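Local coordinates for protein 3-hydroxyisobutyryl-CoA hydrolase (Mycobacterium thermoresistibile, PDB 4HDT) that probably hydrolyses 3-hydroxyisobutyryl-CoA to 3-hydroxyisobutyrate and free coenzyme A, as a member of the crotonase-like enoyl-CoA hydratase/isomerase family, at residues Gly236-Val239 with Ala240-Ile243; Ala258-Ile261 with Ala262-Ser265. All coordinates share one frame; numbering follows the deposited sequence.

Interaction 1: residues Gly236-Val239 with Ala240-Ile243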
# COMPACT_ATOMS: atom_id res chain seq x y z
N GLY A 236 4.21 11.88 -19.63
CA GLY A 236 3.80 11.27 -20.88
C GLY A 236 2.40 10.69 -20.83
O GLY A 236 1.95 10.27 -19.76
N ASP A 237 1.73 10.67 -21.98
CA ASP A 237 0.34 10.19 -22.04
C ASP A 237 0.24 8.68 -21.78
O ASP A 237 -0.76 8.21 -21.28
CB ASP A 237 -0.28 10.47 -23.42
CG ASP A 237 -0.72 11.92 -23.60
OD1 ASP A 237 -1.02 12.60 -22.59
OD2 ASP A 237 -0.80 12.36 -24.77
N THR A 238 1.24 7.93 -22.21
CA THR A 238 1.21 6.46 -22.08
C THR A 238 2.44 5.97 -21.38
O THR A 238 3.42 6.68 -21.27
CB THR A 238 1.13 5.76 -23.44
OG1 THR A 238 2.35 5.99 -24.17
CG2 THR A 238 -0.06 6.28 -24.23
N VAL A 239 2.39 4.72 -20.90
CA VAL A 239 3.54 4.14 -20.23
C VAL A 239 4.73 4.09 -21.23
O VAL A 239 5.86 4.39 -20.88
CB VAL A 239 3.22 2.75 -19.66
CG1 VAL A 239 4.48 2.13 -19.07
CG2 VAL A 239 2.12 2.87 -18.61
N ALA A 240 4.44 3.76 -22.49
CA ALA A 240 5.50 3.72 -23.48
C ALA A 240 6.14 5.13 -23.64
O ALA A 240 7.37 5.26 -23.75
CB ALA A 240 4.97 3.19 -24.80
N ASP A 241 5.32 6.17 -23.61
CA ASP A 241 5.85 7.56 -23.66
C ASP A 241 6.81 7.84 -22.49
O ASP A 241 7.87 8.49 -22.66
CB ASP A 241 4.74 8.61 -23.65
CG ASP A 241 3.92 8.60 -24.93
OD1 ASP A 241 4.46 8.19 -25.98
OD2 ASP A 241 2.73 9.01 -24.88
N ILE A 242 6.43 7.37 -21.31
CA ILE A 242 7.20 7.56 -20.09
C ILE A 242 8.56 6.84 -20.16
O ILE A 242 9.62 7.44 -19.91
CB ILE A 242 6.37 7.17 -18.85
CG1 ILE A 242 5.19 8.12 -18.71
CG2 ILE A 242 7.26 7.07 -17.61
CD1 ILE A 242 4.17 7.70 -17.64
N ILE A 243 8.53 5.58 -20.57
CA ILE A 243 9.76 4.81 -20.75
C ILE A 243 10.67 5.51 -21.75
O ILE A 243 11.87 5.66 -21.49
CB ILE A 243 9.44 3.36 -21.20
CG1 ILE A 243 8.71 2.61 -20.08
CG2 ILE A 243 10.71 2.61 -21.61
CD1 ILE A 243 8.16 1.28 -20.53
O HOH W 1 2.92 11.92 -24.21
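The Asp241 carboxylate meets Thr238 on one face and an ordered water on the other. Thr238 OG1 sits almost straight above Asp241 CG at 3.1 Å. On that same face Thr238 N donates to Asp241 OD2 (3.2 Å), reaching the oxygen 38° above the carboxylate plane in a rather bent bond. Across the plane, the water donates to Asp241 OD2 at 3.0 Å and accepts from Asp237 N at 2.8 Å, so OD2 is gripped from both faces. The Asp237 carboxylate comes no closer than 4.9 Å between the two OD2 atoms; two like charges this near may disfavour each other. A first torsion of 67° puts Thr238 OG1 between its own backbone N and carbonyl carbon, where it accepts from Asp241 N at 3.0 Å. Behind this cap, Ile242 N donates to Thr238 O and Ile243 N to Val239 O. Val239 CG1 meets Ile243 CD1 at 4.0 Å, starting an apolar flank that Leu327 extends. Arg277 holds the preceding loop by a hydrogen bond from NH1 to Asp237 O. The reciprocal bonds of Thr238 and Asp241 are a capping box, closing the N-terminus of helix 239-249.

Interaction 2: residues Ala258-Ile261 with Ala262-Ser265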
# COMPACT_ATOMS: atom_id res chain seq x y z
N ALA A 258 13.55 3.12 -16.02
CA ALA A 258 13.09 2.52 -17.26
C ALA A 258 13.31 1.02 -17.31
O ALA A 258 12.41 0.27 -17.70
CB ALA A 258 13.75 3.19 -18.46
N ASP A 259 14.49 0.58 -16.94
CA ASP A 259 14.79 -0.86 -16.93
C ASP A 259 13.84 -1.61 -16.03
O ASP A 259 13.45 -2.74 -16.37
CB ASP A 259 16.22 -1.12 -16.42
CG ASP A 259 17.33 -0.70 -17.43
OD1 ASP A 259 17.11 -0.49 -18.64
OD2 ASP A 259 18.49 -0.58 -16.99
N LEU A 260 13.51 -1.02 -14.88
CA LEU A 260 12.65 -1.72 -13.89
C LEU A 260 11.20 -1.79 -14.40
O LEU A 260 10.58 -2.86 -14.36
CB LEU A 260 12.76 -1.12 -12.48
CG LEU A 260 12.08 -1.84 -11.32
CD1 LEU A 260 12.51 -3.30 -11.30
CD2 LEU A 260 12.34 -1.19 -9.97
N ILE A 261 10.71 -0.69 -14.95
CA ILE A 261 9.38 -0.63 -15.52
C ILE A 261 9.21 -1.67 -16.62
O ILE A 261 8.17 -2.32 -16.74
CB ILE A 261 9.06 0.80 -16.07
CG1 ILE A 261 8.98 1.77 -14.90
CG2 ILE A 261 7.78 0.82 -16.89
CD1 ILE A 261 8.96 3.21 -15.34
N ALA A 262 10.26 -1.82 -17.42
CA ALA A 262 10.21 -2.67 -18.56
C ALA A 262 10.11 -4.13 -18.17
O ALA A 262 9.79 -4.94 -19.02
CB ALA A 262 11.43 -2.41 -19.43
N THR A 263 10.38 -4.47 -16.91
CA THR A 263 10.15 -5.84 -16.43
C THR A 263 8.72 -6.12 -15.95
O THR A 263 8.40 -7.28 -15.66
CB THR A 263 11.07 -6.23 -15.25
OG1 THR A 263 10.71 -5.50 -14.05
CG2 THR A 263 12.57 -6.05 -15.62
N ARG A 264 7.88 -5.09 -15.87
CA ARG A 264 6.59 -5.22 -15.22
C ARG A 264 5.54 -5.58 -16.23
O ARG A 264 5.74 -5.50 -17.46
CB ARG A 264 6.21 -3.91 -14.50
CG ARG A 264 7.21 -3.36 -13.51
CD ARG A 264 7.67 -4.40 -12.54
NE ARG A 264 8.36 -3.80 -11.41
CZ ARG A 264 8.91 -4.49 -10.42
NH1 ARG A 264 8.96 -5.82 -10.44
NH2 ARG A 264 9.45 -3.87 -9.40
N SER A 265 4.40 -6.07 -15.73
CA SER A 265 3.31 -6.47 -16.60
C SER A 265 2.81 -5.31 -17.44
O SER A 265 2.40 -4.29 -16.85
CB SER A 265 2.15 -7.01 -15.73
OG SER A 265 0.92 -7.00 -16.41
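Leu260 and Arg264 lean together at an angle, the methyl CD1 of Leu260 resting over one face of the guanidinium, offset toward its rim, 3.6 Å from Arg264 NH2. The arginine gets there by bending at its second torsion (-50°), which folds the chain back past the Leu260 carbonyl, with Arg264 CG 3.5 Å from Leu260 O. The same NH2 is held by a hydrogen bond to Thr171 O, at the end of helix 164-171. The backbone between the two makes a type I beta turn from Ile261 to Arg264, fastened by Arg264 N to Ile261 O at 2.9 Å; it carries the chain from helix 252-261 toward helix 266-279, whose N-cap is Ser265. Thr263 stands on this turn with OG1 aimed back at the helix. The hydroxyl donates to Leu260 O at 2.7 Å, lying in the carbonyl plane, whereas Thr263 N reaches the same oxygen at 3.0 Å from 61° above that plane. Two donors of one residue thus grip one carbonyl from different directions, which fixes the rotation of the threonine. Its methyl CG2 points to the neighbouring carbonyl, 3.5 Å from Asp259 O. One residue before the threonine, Ala262 N still makes a helical bond, to Ala258 O.

How the interactions relate
Interaction 1 comes first along the chain and starts helix 239-249; interaction 2 follows at the far end of the next helix, 252-261. Because the two helices pack side by side, the contacts lie near each other, their centres about 12 Å apart. They meet directly through apolar side chains, Ile243 CD1 lying 3.7 Å from Ile261 CG2. Tyr234 touches both Ile242 and Ile261, and a salt bridge between Asp259 and Arg247 adds a polar tie between the helices. The cap and the turn therefore lie at the same end of this helical pair, away from the zinc sites, and from the turn the chain runs on into helix 266-279.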